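Local coordinates for protein serpin-ZX (Arabidopsis thaliana, PDB 3LE2) that inhibits cysteine proteases such as metacaspase-9 and RD21A through cleavage of its reactive center loop and covalent trapping of the enzyme, restraining programmed cell death, at residues A[53-58]-A[300-305]; A[150-155]-A[170-175]; A[193-198]-A[388-393]; A[234-239]-A[374-379]. All coordinates share one frame; numbering follows the deposited sequence.

Contact 1 (A[53-58]-A[300-305]); sequences GATKDQ and TSPFSG
Ser301, in a short 3-10 turn, pushes its side chain against the first turn of helix 54-63, where Thr55 and Gln58 receive it. The van der Waals share is carried by carbons of these two residues, which surround Ser301 OG. Thr55 CG2 meets Ser301 OG at 3.3 Å; its carbon-to-carbon approach to the proline is long, 4.4 Å to Pro302 CG. Ser301 OG also lies 3.3 Å from Thr55 CA, a place it reaches because its chi1 of 75° sets it between its own backbone N and carbonyl carbon. The long chain of Gln58 runs extended beyond CG and crosses the Thr300 side chain obliquely; its carboxamide carbon CD comes within 3.7 Å of Ser301 OG.

The polar share is less sharply defined. The hydroxyls of Thr55 and Ser301 stand 3.4 Å apart, OG1 to OG, and the carboxamide of Gln58 reaches the start of the turn, by the backbone of Thr300 and Ser301. Within each segment the backbone bonding is regular: Asp57 N donates to Gly53 O, the N-cap residue, and Phe303 N to Thr300 O. Outside, Pro302 bonds through its backbone to Val324, Phe303 packs on helix 291-296, and Glu307 makes a weak bond with Ala54 N while touching Thr55.

The contact thus joins helix 54-63 to the loop after helix 291-296, away from the reactive center loop. It is small and mixed, one serine hydroxyl set between Thr55 and the long Gln58 with no clear hydrogen bond to define it, and the acidic Glu307 would probably suit the partial positive charge at the helix start.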
loop_
_atom_site.group_PDB
_atom_site.type_symbol
_atom_site.label_atom_id
_atom_site.label_comp_id
_atom_site.label_asym_id
_atom_site.label_seq_id
_atom_site.Cartn_x
_atom_site.Cartn_y
_atom_site.Cartn_z
ATOM N N GLY A 53 12.546 18.815 -17.171
ATOM C CA GLY A 53 13.401 19.729 -16.448
ATOM C C GLY A 53 13.532 19.298 -15.006
ATOM O O GLY A 53 13.483 18.111 -14.702
ATOM N N ALA A 54 13.686 20.275 -14.120
ATOM C CA ALA A 54 13.934 20.007 -12.713
ATOM C C ALA A 54 12.788 19.223 -12.079
ATOM O O ALA A 54 12.961 18.598 -11.032
ATOM C CB ALA A 54 14.179 21.308 -11.966
ATOM N N THR A 55 11.623 19.249 -12.718
ATOM C CA THR A 55 10.482 18.504 -12.212
ATOM C C THR A 55 10.619 17.022 -12.535
ATOM O O THR A 55 10.548 16.174 -11.634
ATOM C CB THR A 55 9.135 19.069 -12.732
ATOM O OG1 THR A 55 8.964 20.395 -12.228
ATOM C CG2 THR A 55 7.960 18.217 -12.255
ATOM N N LYS A 56 10.817 16.702 -13.809
ATOM C CA LYS A 56 11.058 15.314 -14.172
ATOM C C LYS A 56 12.173 14.742 -13.282
ATOM O O LYS A 56 12.041 13.650 -12.713
ATOM C CB LYS A 56 11.424 15.192 -15.651
ATOM C CG LYS A 56 11.383 13.768 -16.186
ATOM C CD LYS A 56 11.695 13.708 -17.680
ATOM C CE LYS A 56 13.089 14.262 -17.981
ATOM N NZ LYS A 56 13.539 13.964 -19.371
ATOM N N ASP A 57 13.257 15.501 -13.137
ATOM C CA ASP A 57 14.421 15.036 -12.388
ATOM C C ASP A 57 14.119 14.800 -10.923
ATOM O O ASP A 57 14.589 13.826 -10.333
ATOM C CB ASP A 57 15.574 16.022 -12.513
ATOM C CG ASP A 57 16.171 16.033 -13.895
ATOM O OD1 ASP A 57 16.074 14.992 -14.586
ATOM O OD2 ASP A 57 16.734 17.077 -14.289
ATOM N N GLN A 58 13.336 15.689 -10.332
ATOM C CA GLN A 58 13.033 15.565 -8.916
ATOM C C GLN A 58 12.200 14.320 -8.645
ATOM O O GLN A 58 12.356 13.668 -7.613
ATOM C CB GLN A 58 12.328 16.811 -8.394
ATOM C CG GLN A 58 12.390 16.959 -6.899
ATOM C CD GLN A 58 11.541 18.112 -6.414
ATOM O OE1 GLN A 58 12.063 19.099 -5.893
ATOM N NE2 GLN A 58 10.223 18.002 -6.597
ATOM N N THR A 300 8.263 18.557 -4.110
ATOM C CA THR A 300 7.484 19.790 -4.176
ATOM C C THR A 300 7.159 20.226 -5.597
ATOM O O THR A 300 6.142 20.871 -5.825
ATOM C CB THR A 300 8.255 20.943 -3.503
ATOM O OG1 THR A 300 9.659 20.810 -3.793
ATOM C CG2 THR A 300 8.052 20.925 -1.996
ATOM N N SER A 301 8.024 19.886 -6.551
ATOM C CA SER A 301 7.912 20.457 -7.900
ATOM C C SER A 301 6.623 20.125 -8.671
ATOM O O SER A 301 6.082 20.982 -9.374
ATOM C CB SER A 301 9.146 20.147 -8.757
ATOM O OG SER A 301 9.154 18.797 -9.187
ATOM N N PRO A 302 6.134 18.883 -8.563
ATOM C CA PRO A 302 4.878 18.568 -9.263
ATOM C C PRO A 302 3.690 19.428 -8.828
ATOM O O PRO A 302 2.765 19.592 -9.615
ATOM C CB PRO A 302 4.638 17.105 -8.895
ATOM C CG PRO A 302 6.043 16.567 -8.621
ATOM C CD PRO A 302 6.735 17.695 -7.932
ATOM N N PHE A 303 3.735 19.977 -7.615
ATOM C CA PHE A 303 2.618 20.732 -7.036
ATOM C C PHE A 303 2.834 22.246 -7.022
ATOM O O PHE A 303 2.035 22.991 -6.460
ATOM C CB PHE A 303 2.349 20.221 -5.618
ATOM C CG PHE A 303 2.380 18.733 -5.525
ATOM C CD1 PHE A 303 1.250 17.984 -5.836
ATOM C CD2 PHE A 303 3.551 18.072 -5.191
ATOM C CE1 PHE A 303 1.283 16.597 -5.790
ATOM C CE2 PHE A 303 3.593 16.686 -5.140
ATOM C CZ PHE A 303 2.452 15.945 -5.444
ATOM N N SER A 304 3.920 22.692 -7.642
ATOM C CA SER A 304 4.239 24.111 -7.707
ATOM C C SER A 304 4.093 24.601 -9.136
ATOM O O SER A 304 4.409 23.879 -10.083
ATOM C CB SER A 304 5.667 24.361 -7.218
ATOM O OG SER A 304 6.065 25.696 -7.473
ATOM N N GLY A 305 3.608 25.826 -9.294
ATOM C CA GLY A 305 3.457 26.396 -10.617
ATOM C C GLY A 305 4.814 26.677 -11.217
ATOM O O GLY A 305 4.952 26.802 -12.432
#

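Contact 2 (A[150-155]-A[170-175]); sequences GLITEV and ANALYF
Leu151 lays its side chain over one face of the Tyr174 ring, the two crossing at about a right angle. This is the serpin arrangement in which the loop leaving helix 129-147 runs back across the large central sheet, beta-sheet A, here over strand 167-176. Leu151 CD1 sits 3.7 Å from the ring centroid, 29° off the normal, a CH-pi contact, while CB covers the rim on the same face. In Tyr174 a chi1 of 175° sets CG anti to the backbone N.

Further along, Ile152 CD1 touches both Ala172 and Tyr174, and Val155 sets CG1 on Asn171 O, 3.7 Å away, with CG2 towards Ala172 CB. The loop rests on the strand by van der Waals packing, without a hydrogen bond between the segments, whereas its own polar ties go elsewhere, such as Ile152 N to Thr148 OG1. Strand 167-176 lies between strands 93-103 and 326-335, and Ile152 and Val155 also touch Lys330 of the latter. On the other face of the strand Asn171 bonds to Asn98. Ile152 CD1 lies 3.6 Å from Ala172 CB and 3.7 Å from Tyr174 CB.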
loop_
_atom_site.group_PDB
_atom_site.type_symbol
_atom_site.label_atom_id
_atom_site.label_comp_id
_atom_site.label_asym_id
_atom_site.label_seq_id
_atom_site.Cartn_x
_atom_site.Cartn_y
_atom_site.Cartn_z
ATOM N N GLY A 150 -17.628 -2.150 -7.563
ATOM C CA GLY A 150 -18.339 -1.771 -6.353
ATOM C C GLY A 150 -17.568 -1.951 -5.054
ATOM O O GLY A 150 -18.089 -1.666 -3.978
ATOM N N LEU A 151 -16.325 -2.416 -5.142
ATOM C CA LEU A 151 -15.555 -2.709 -3.936
ATOM C C LEU A 151 -15.118 -1.425 -3.226
ATOM O O LEU A 151 -15.254 -1.289 -2.003
ATOM C CB LEU A 151 -14.364 -3.612 -4.274
ATOM C CG LEU A 151 -14.787 -4.980 -4.847
ATOM C CD1 LEU A 151 -13.615 -5.810 -5.476
ATOM C CD2 LEU A 151 -15.535 -5.780 -3.781
ATOM N N ILE A 152 -14.609 -0.475 -4.006
ATOM C CA ILE A 152 -14.245 0.830 -3.469
ATOM C C ILE A 152 -15.221 1.894 -3.962
ATOM O O ILE A 152 -15.590 1.927 -5.137
ATOM C CB ILE A 152 -12.794 1.194 -3.803
ATOM C CG1 ILE A 152 -11.850 0.244 -3.061
ATOM C CG2 ILE A 152 -12.522 2.650 -3.432
ATOM C CD1 ILE A 152 -10.438 0.334 -3.504
ATOM N N THR A 153 -15.632 2.769 -3.055
ATOM C CA THR A 153 -16.880 3.478 -3.241
ATOM C C THR A 153 -16.743 5.003 -3.259
ATOM O O THR A 153 -17.520 5.694 -3.926
ATOM C CB THR A 153 -17.892 3.017 -2.165
ATOM O OG1 THR A 153 -19.190 2.880 -2.751
ATOM C CG2 THR A 153 -17.930 3.982 -0.976
ATOM N N GLU A 154 -15.747 5.522 -2.552
ATOM C CA GLU A 154 -15.631 6.965 -2.363
ATOM C C GLU A 154 -14.188 7.479 -2.263
ATOM O O GLU A 154 -13.757 7.929 -1.200
ATOM C CB GLU A 154 -16.406 7.376 -1.113
ATOM C CG GLU A 154 -16.284 8.846 -0.758
ATOM C CD GLU A 154 -17.424 9.321 0.120
ATOM O OE1 GLU A 154 -18.566 8.854 -0.088
ATOM O OE2 GLU A 154 -17.182 10.164 1.011
ATOM N N VAL A 155 -13.458 7.439 -3.373
ATOM C CA VAL A 155 -12.088 7.951 -3.393
ATOM C C VAL A 155 -11.974 9.444 -3.057
ATOM O O VAL A 155 -11.108 9.824 -2.282
ATOM C CB VAL A 155 -11.375 7.649 -4.727
ATOM C CG1 VAL A 155 -9.861 7.849 -4.570
ATOM C CG2 VAL A 155 -11.667 6.224 -5.149
ATOM N N ALA A 170 -6.878 10.180 -9.304
ATOM C CA ALA A 170 -7.648 9.395 -8.367
ATOM C C ALA A 170 -7.191 7.970 -8.516
ATOM O O ALA A 170 -7.184 7.428 -9.621
ATOM C CB ALA A 170 -9.149 9.523 -8.631
ATOM N N ASN A 171 -6.787 7.376 -7.401
ATOM C CA ASN A 171 -6.212 6.048 -7.428
ATOM C C ASN A 171 -6.723 5.210 -6.264
ATOM O O ASN A 171 -6.857 5.696 -5.139
ATOM C CB ASN A 171 -4.682 6.135 -7.422
ATOM C CG ASN A 171 -4.025 4.777 -7.514
ATOM O OD1 ASN A 171 -4.184 3.944 -6.623
ATOM N ND2 ASN A 171 -3.285 4.538 -8.598
ATOM N N ALA A 172 -7.025 3.948 -6.536
ATOM C CA ALA A 172 -7.505 3.059 -5.486
ATOM C C ALA A 172 -6.972 1.653 -5.714
ATOM O O ALA A 172 -6.783 1.227 -6.847
ATOM C CB ALA A 172 -9.031 3.059 -5.443
ATOM N N LEU A 173 -6.714 0.936 -4.633
ATOM C CA LEU A 173 -6.307 -0.454 -4.744
ATOM C C LEU A 173 -7.112 -1.269 -3.748
ATOM O O LEU A 173 -7.039 -1.035 -2.538
ATOM C CB LEU A 173 -4.792 -0.631 -4.499
ATOM C CG LEU A 173 -4.232 -2.056 -4.666
ATOM C CD1 LEU A 173 -4.391 -2.552 -6.101
ATOM C CD2 LEU A 173 -2.764 -2.202 -4.227
ATOM N N TYR A 174 -7.896 -2.211 -4.267
ATOM C CA TYR A 174 -8.587 -3.180 -3.424
ATOM C C TYR A 174 -7.852 -4.516 -3.473
ATOM O O TYR A 174 -7.437 -4.976 -4.535
ATOM C CB TYR A 174 -10.058 -3.342 -3.845
ATOM C CG TYR A 174 -10.812 -4.427 -3.100
ATOM C CD1 TYR A 174 -11.495 -4.138 -1.923
ATOM C CD2 TYR A 174 -10.846 -5.745 -3.571
ATOM C CE1 TYR A 174 -12.206 -5.121 -1.227
ATOM C CE2 TYR A 174 -11.553 -6.745 -2.878
ATOM C CZ TYR A 174 -12.230 -6.416 -1.705
ATOM O OH TYR A 174 -12.931 -7.366 -0.993
ATOM N N PHE A 175 -7.696 -5.136 -2.313
ATOM C CA PHE A 175 -7.067 -6.444 -2.213
ATOM C C PHE A 175 -7.839 -7.255 -1.195
ATOM O O PHE A 175 -8.206 -6.751 -0.132
ATOM C CB PHE A 175 -5.598 -6.288 -1.787
ATOM C CG PHE A 175 -4.894 -7.584 -1.406
ATOM C CD1 PHE A 175 -4.069 -8.231 -2.304
ATOM C CD2 PHE A 175 -4.988 -8.098 -0.122
ATOM C CE1 PHE A 175 -3.392 -9.392 -1.948
ATOM C CE2 PHE A 175 -4.304 -9.258 0.241
ATOM C CZ PHE A 175 -3.513 -9.902 -0.674
#

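Contact 3 (A[193-198]-A[388-393]); sequences FHLLDG and VVDPLH
Pro391 lies over one face of the Phe193 ring, and this pair is the tight part of the contact. Its CD stands 3.6 Å from the ring centroid and only 11° off the normal, a CH-pi contact over the centre, while Pro391 CG comes within 3.4 Å of Phe193 CD1. On one side of the ring Phe193 CE2 approaches Val389 O to 3.3 Å, obliquely, and Leu195 CD1 approaches the same oxygen, at 3.6 Å.

The other side is looser. Leu196 touches Val389 with methyl groups alone, CD1 to CG1 at 4.0 Å, and the backbones are linked by a water instead of a direct bond: it accepts from Leu196 N at 2.8 Å and donates to Val389 O at 2.6 Å. Val389 O is therefore lined by apolar carbons yet satisfied. Past the proline the chain folds on itself and reaches exposed Leu392 and His393. Asp390 OD1 accepts from Leu392 N in an Asx turn, and its OD2 takes His393 ND1 at 2.6 Å on the syn side but well out of the carboxylate plane, which may favour a protonated imidazole.

Asn32 bonds Val389 N and Asp390 O and so holds the chain near its end. Strands 189-194 and 200-207 pair in serpin beta-sheet C, Val201 packing against Phe193 and Leu195; strands 370-376 and 382-388 belong to beta-sheet B. The contact thus packs the end of a sheet C strand on the tail that follows sheet B, where Pro391 also touches Pro280 of strand 277-289.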
loop_
_atom_site.group_PDB
_atom_site.type_symbol
_atom_site.label_atom_id
_atom_site.label_comp_id
_atom_site.label_asym_id
_atom_site.label_seq_id
_atom_site.Cartn_x
_atom_site.Cartn_y
_atom_site.Cartn_z
ATOM N N PHE A 193 -6.681 -5.046 24.016
ATOM C CA PHE A 193 -5.714 -4.356 23.172
ATOM C C PHE A 193 -5.301 -3.067 23.885
ATOM O O PHE A 193 -6.147 -2.332 24.400
ATOM C CB PHE A 193 -6.313 -4.056 21.793
ATOM C CG PHE A 193 -5.328 -3.471 20.815
ATOM C CD1 PHE A 193 -4.651 -4.285 19.919
ATOM C CD2 PHE A 193 -5.074 -2.111 20.799
ATOM C CE1 PHE A 193 -3.748 -3.748 19.034
ATOM C CE2 PHE A 193 -4.169 -1.569 19.914
ATOM C CZ PHE A 193 -3.504 -2.383 19.033
ATOM N N HIS A 194 -4.006 -2.797 23.930
ATOM C CA HIS A 194 -3.516 -1.633 24.659
ATOM C C HIS A 194 -3.305 -0.467 23.706
ATOM O O HIS A 194 -2.389 -0.488 22.870
ATOM C CB HIS A 194 -2.212 -1.958 25.417
ATOM C CG HIS A 194 -2.369 -3.034 26.447
ATOM N ND1 HIS A 194 -2.432 -4.372 26.122
ATOM C CD2 HIS A 194 -2.501 -2.970 27.793
ATOM C CE1 HIS A 194 -2.594 -5.086 27.221
ATOM N NE2 HIS A 194 -2.636 -4.259 28.249
ATOM N N LEU A 195 -4.162 0.543 23.835
ATOM C CA LEU A 195 -4.108 1.742 23.005
ATOM C C LEU A 195 -2.914 2.627 23.374
ATOM O O LEU A 195 -2.434 2.598 24.503
ATOM C CB LEU A 195 -5.401 2.533 23.162
ATOM C CG LEU A 195 -6.504 2.496 22.102
ATOM C CD1 LEU A 195 -6.707 1.137 21.476
ATOM C CD2 LEU A 195 -7.811 2.990 22.726
ATOM N N LEU A 196 -2.435 3.413 22.417
ATOM C CA LEU A 196 -1.324 4.329 22.667
ATOM C C LEU A 196 -1.672 5.421 23.698
ATOM O O LEU A 196 -0.793 5.940 24.391
ATOM C CB LEU A 196 -0.856 4.971 21.352
ATOM C CG LEU A 196 -0.172 4.056 20.327
ATOM C CD1 LEU A 196 -0.013 4.754 18.967
ATOM C CD2 LEU A 196 1.178 3.566 20.857
ATOM N N ASP A 197 -2.947 5.780 23.792
ATOM C CA ASP A 197 -3.361 6.806 24.752
ATOM C C ASP A 197 -3.379 6.298 26.200
ATOM O O ASP A 197 -3.827 7.003 27.101
ATOM C CB ASP A 197 -4.716 7.433 24.368
ATOM C CG ASP A 197 -5.865 6.449 24.438
ATOM O OD1 ASP A 197 -5.674 5.332 24.970
ATOM O OD2 ASP A 197 -6.972 6.799 23.958
ATOM N N GLY A 198 -2.896 5.078 26.419
ATOM C CA GLY A 198 -2.817 4.533 27.763
ATOM C C GLY A 198 -3.978 3.635 28.172
ATOM O O GLY A 198 -3.848 2.834 29.096
ATOM N N VAL A 388 -1.887 -0.648 12.603
ATOM C CA VAL A 388 -3.089 -0.971 13.362
ATOM C C VAL A 388 -2.870 -0.440 14.767
ATOM O O VAL A 388 -2.055 -0.977 15.525
ATOM C CB VAL A 388 -3.343 -2.501 13.401
ATOM C CG1 VAL A 388 -4.606 -2.822 14.175
ATOM C CG2 VAL A 388 -3.453 -3.053 11.989
ATOM N N VAL A 389 -3.552 0.655 15.094
ATOM C CA VAL A 389 -3.437 1.263 16.419
ATOM C C VAL A 389 -4.717 1.070 17.213
ATOM O O VAL A 389 -4.736 1.278 18.420
ATOM C CB VAL A 389 -3.073 2.770 16.355
ATOM C CG1 VAL A 389 -1.641 2.959 15.833
ATOM C CG2 VAL A 389 -4.081 3.544 15.502
ATOM N N ASP A 390 -5.780 0.660 16.532
ATOM C CA ASP A 390 -7.060 0.393 17.180
ATOM C C ASP A 390 -7.889 -0.558 16.324
ATOM O O ASP A 390 -8.511 -0.132 15.358
ATOM C CB ASP A 390 -7.822 1.701 17.410
ATOM C CG ASP A 390 -9.257 1.478 17.860
ATOM O OD1 ASP A 390 -9.666 0.313 18.087
ATOM O OD2 ASP A 390 -9.982 2.479 17.977
ATOM N N PRO A 391 -7.907 -1.848 16.697
ATOM C CA PRO A 391 -8.565 -2.932 15.960
ATOM C C PRO A 391 -10.074 -2.757 15.906
ATOM O O PRO A 391 -10.715 -3.379 15.060
ATOM C CB PRO A 391 -8.281 -4.167 16.810
ATOM C CG PRO A 391 -7.350 -3.744 17.868
ATOM C CD PRO A 391 -7.449 -2.283 18.022
ATOM N N LEU A 392 -10.635 -1.944 16.799
ATOM C CA LEU A 392 -12.090 -1.825 16.892
ATOM C C LEU A 392 -12.653 -0.808 15.915
ATOM O O LEU A 392 -13.872 -0.673 15.764
ATOM C CB LEU A 392 -12.527 -1.470 18.317
ATOM C CG LEU A 392 -12.571 -2.641 19.300
ATOM C CD1 LEU A 392 -13.151 -2.224 20.659
ATOM C CD2 LEU A 392 -13.376 -3.767 18.691
ATOM N N HIS A 393 -11.764 -0.076 15.260
ATOM C CA HIS A 393 -12.211 0.889 14.280
ATOM C C HIS A 393 -11.490 0.677 12.969
ATOM O O HIS A 393 -10.768 -0.302 12.799
ATOM C CB HIS A 393 -12.012 2.312 14.798
ATOM C CG HIS A 393 -12.879 2.644 15.969
ATOM N ND1 HIS A 393 -12.459 2.492 17.274
ATOM C CD2 HIS A 393 -14.150 3.107 16.035
ATOM C CE1 HIS A 393 -13.430 2.856 18.093
ATOM N NE2 HIS A 393 -14.467 3.231 17.366
ATOM O OXT HIS A 393 -11.630 1.474 12.051
HETATM O O HOH W 1 -3.631 3.166 19.910
#

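Contact 4 (A[234-239]-A[374-379]); sequences RQFSMY and VTENIT. With ACT (acetate ion), chain C.
Tyr239 and Asn377 reach toward each other tip to tip, ring and amide planes 77° apart, and Tyr239 OH donates to Asn377 OD1 at 2.9 Å. The same amide turns ND2 to Ser237 OG, 2.8 Å away and in the amide plane. Thr375 crosses the tyrosine at about a right angle, with OG1 at the ring edge, 3.4 Å from Tyr239 CE2. An acetate ion, probably from the crystallisation liquor, brings OXT to 3.2 Å from Tyr239 CE1.

On the other face of the sheet Glu376 CG lies over the Phe236 ring, whose plane stands 88° from the carboxylate. The chain bends at chi2 (-68°), and OE2 takes Gln235 N at 2.9 Å through its anti lone pair and also Ile378 N, while OE1 accepts from Thr379 N and OG1. Three bonds tie this buried group to the turn after the strand; the fourth reaches across to Gln235.

Ser237 and Thr375 form a hydrogen-bonded antiparallel pair, and Asn377 N to Gln235 O continues past the strand. Strands 236-243 and 370-376 lie in serpin beta-sheet B, between strands 220-226 and 382-388. Met238 packs on strand 326-335, and Glu376 touches Val82 of helix 68-83.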
loop_
_atom_site.group_PDB
_atom_site.type_symbol
_atom_site.label_atom_id
_atom_site.label_comp_id
_atom_site.label_asym_id
_atom_site.label_seq_id
_atom_site.Cartn_x
_atom_site.Cartn_y
_atom_site.Cartn_z
ATOM N N ARG A 234 2.341 -15.295 -8.437
ATOM C CA ARG A 234 2.736 -14.361 -7.399
ATOM C C ARG A 234 2.565 -14.982 -6.023
ATOM O O ARG A 234 1.695 -15.825 -5.812
ATOM C CB ARG A 234 1.952 -13.062 -7.537
ATOM C CG ARG A 234 2.208 -12.403 -8.883
ATOM C CD ARG A 234 1.148 -11.393 -9.250
ATOM N NE ARG A 234 -0.193 -11.961 -9.230
ATOM C CZ ARG A 234 -1.292 -11.216 -9.231
ATOM N NH1 ARG A 234 -1.177 -9.899 -9.251
ATOM N NH2 ARG A 234 -2.494 -11.775 -9.211
ATOM N N GLN A 235 3.431 -14.594 -5.100
ATOM C CA GLN A 235 3.307 -15.039 -3.725
ATOM C C GLN A 235 3.146 -13.832 -2.807
ATOM O O GLN A 235 4.103 -13.097 -2.550
ATOM C CB GLN A 235 4.523 -15.872 -3.297
ATOM C CG GLN A 235 4.486 -16.247 -1.799
ATOM C CD GLN A 235 3.238 -17.047 -1.428
ATOM O OE1 GLN A 235 2.360 -16.574 -0.696
ATOM N NE2 GLN A 235 3.152 -18.266 -1.949
ATOM N N PHE A 236 1.933 -13.628 -2.310
ATOM C CA PHE A 236 1.678 -12.502 -1.425
ATOM C C PHE A 236 1.777 -12.960 0.014
ATOM O O PHE A 236 1.437 -14.094 0.332
ATOM C CB PHE A 236 0.280 -11.937 -1.672
ATOM C CG PHE A 236 0.074 -11.396 -3.057
ATOM C CD1 PHE A 236 -0.548 -12.163 -4.030
ATOM C CD2 PHE A 236 0.487 -10.113 -3.380
ATOM C CE1 PHE A 236 -0.743 -11.667 -5.303
ATOM C CE2 PHE A 236 0.283 -9.599 -4.654
ATOM C CZ PHE A 236 -0.332 -10.374 -5.616
ATOM N N SER A 237 2.249 -12.074 0.880
ATOM C CA SER A 237 2.212 -12.306 2.323
ATOM C C SER A 237 1.920 -10.997 3.048
ATOM O O SER A 237 2.102 -9.904 2.499
ATOM C CB SER A 237 3.541 -12.881 2.825
ATOM O OG SER A 237 3.906 -14.019 2.076
ATOM N N MET A 238 1.465 -11.114 4.284
ATOM C CA MET A 238 1.304 -9.948 5.137
ATOM C C MET A 238 2.288 -10.090 6.277
ATOM O O MET A 238 2.437 -11.165 6.859
ATOM C CB MET A 238 -0.143 -9.801 5.663
ATOM C CG MET A 238 -0.326 -8.659 6.685
ATOM S SD MET A 238 -2.013 -8.450 7.296
ATOM C CE MET A 238 -2.756 -7.580 5.911
ATOM N N TYR A 239 2.981 -9.005 6.576
ATOM C CA TYR A 239 3.954 -9.015 7.639
ATOM C C TYR A 239 3.504 -8.088 8.750
ATOM O O TYR A 239 2.964 -6.994 8.491
ATOM C CB TYR A 239 5.335 -8.618 7.097
ATOM C CG TYR A 239 5.867 -9.638 6.112
ATOM C CD1 TYR A 239 6.436 -10.831 6.551
ATOM C CD2 TYR A 239 5.757 -9.425 4.749
ATOM C CE1 TYR A 239 6.887 -11.783 5.647
ATOM C CE2 TYR A 239 6.215 -10.350 3.848
ATOM C CZ TYR A 239 6.782 -11.529 4.293
ATOM O OH TYR A 239 7.228 -12.430 3.360
ATOM N N VAL A 374 2.214 -5.529 3.182
ATOM C CA VAL A 374 1.784 -6.582 2.274
ATOM C C VAL A 374 2.683 -6.512 1.059
ATOM O O VAL A 374 2.779 -5.475 0.417
ATOM C CB VAL A 374 0.303 -6.449 1.834
ATOM C CG1 VAL A 374 -0.007 -7.434 0.699
ATOM C CG2 VAL A 374 -0.647 -6.674 3.015
ATOM N N THR A 375 3.357 -7.617 0.760
ATOM C CA THR A 375 4.310 -7.623 -0.329
ATOM C C THR A 375 4.105 -8.809 -1.231
ATOM O O THR A 375 3.581 -9.852 -0.828
ATOM C CB THR A 375 5.744 -7.769 0.179
ATOM O OG1 THR A 375 5.905 -9.093 0.695
ATOM C CG2 THR A 375 6.030 -6.774 1.279
ATOM N N GLU A 376 4.560 -8.639 -2.461
ATOM C CA GLU A 376 4.616 -9.732 -3.389
ATOM C C GLU A 376 6.071 -10.195 -3.314
ATOM O O GLU A 376 7.004 -9.428 -3.586
ATOM C CB GLU A 376 4.176 -9.261 -4.780
ATOM C CG GLU A 376 3.868 -10.390 -5.755
ATOM C CD GLU A 376 5.120 -11.165 -6.144
ATOM O OE1 GLU A 376 6.033 -10.533 -6.720
ATOM O OE2 GLU A 376 5.199 -12.386 -5.860
ATOM N N ASN A 377 6.256 -11.441 -2.889
ATOM C CA ASN A 377 7.584 -11.965 -2.557
ATOM C C ASN A 377 8.534 -12.217 -3.740
ATOM O O ASN A 377 9.744 -12.111 -3.583
ATOM C CB ASN A 377 7.463 -13.221 -1.673
ATOM C CG ASN A 377 6.869 -12.914 -0.270
ATOM O OD1 ASN A 377 7.388 -12.072 0.477
ATOM N ND2 ASN A 377 5.789 -13.617 0.087
ATOM N N ILE A 378 8.003 -12.539 -4.917
ATOM C CA ILE A 378 8.863 -12.782 -6.079
ATOM C C ILE A 378 9.590 -11.512 -6.524
ATOM O O ILE A 378 10.802 -11.523 -6.774
ATOM C CB ILE A 378 8.087 -13.310 -7.309
ATOM C CG1 ILE A 378 7.231 -14.539 -6.966
ATOM C CG2 ILE A 378 9.047 -13.556 -8.473
ATOM C CD1 ILE A 378 7.945 -15.620 -6.218
ATOM N N THR A 379 8.847 -10.415 -6.628
ATOM C CA THR A 379 9.425 -9.154 -7.081
ATOM C C THR A 379 9.904 -8.296 -5.916
ATOM O O THR A 379 10.643 -7.331 -6.116
ATOM C CB THR A 379 8.390 -8.326 -7.851
ATOM O OG1 THR A 379 7.313 -8.009 -6.969
ATOM C CG2 THR A 379 7.845 -9.108 -9.034
HETATM C C ACT C . 7.021 -15.564 4.650
HETATM O O ACT C . 5.788 -15.481 4.391
HETATM O OXT ACT C . 7.428 -14.942 5.663
HETATM C CH3 ACT C . 7.965 -16.370 3.802
#

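How the contacts relate
From the N terminus, residues 53-58 open contact 1, which closes only at 300-305 and joins a helix to a distant loop. Within that span contact 2 opens and closes locally, setting a loop on a strand of beta-sheet A. Residues 193-198 then open contact 3 and 234-239 open contact 4; both close after contact 1 has, at 388-393 and 374-379, so each crosses it, while contact 4 nests inside contact 3. Together these two tie strand 370-376 and the C-terminal tail to the middle of the chain. Contacts 2 and 4 touch: Phe175 CE1 lies 4.2 Å from Phe236 CG. Contacts 1 and 3 are furthest apart, centres about 39 Å.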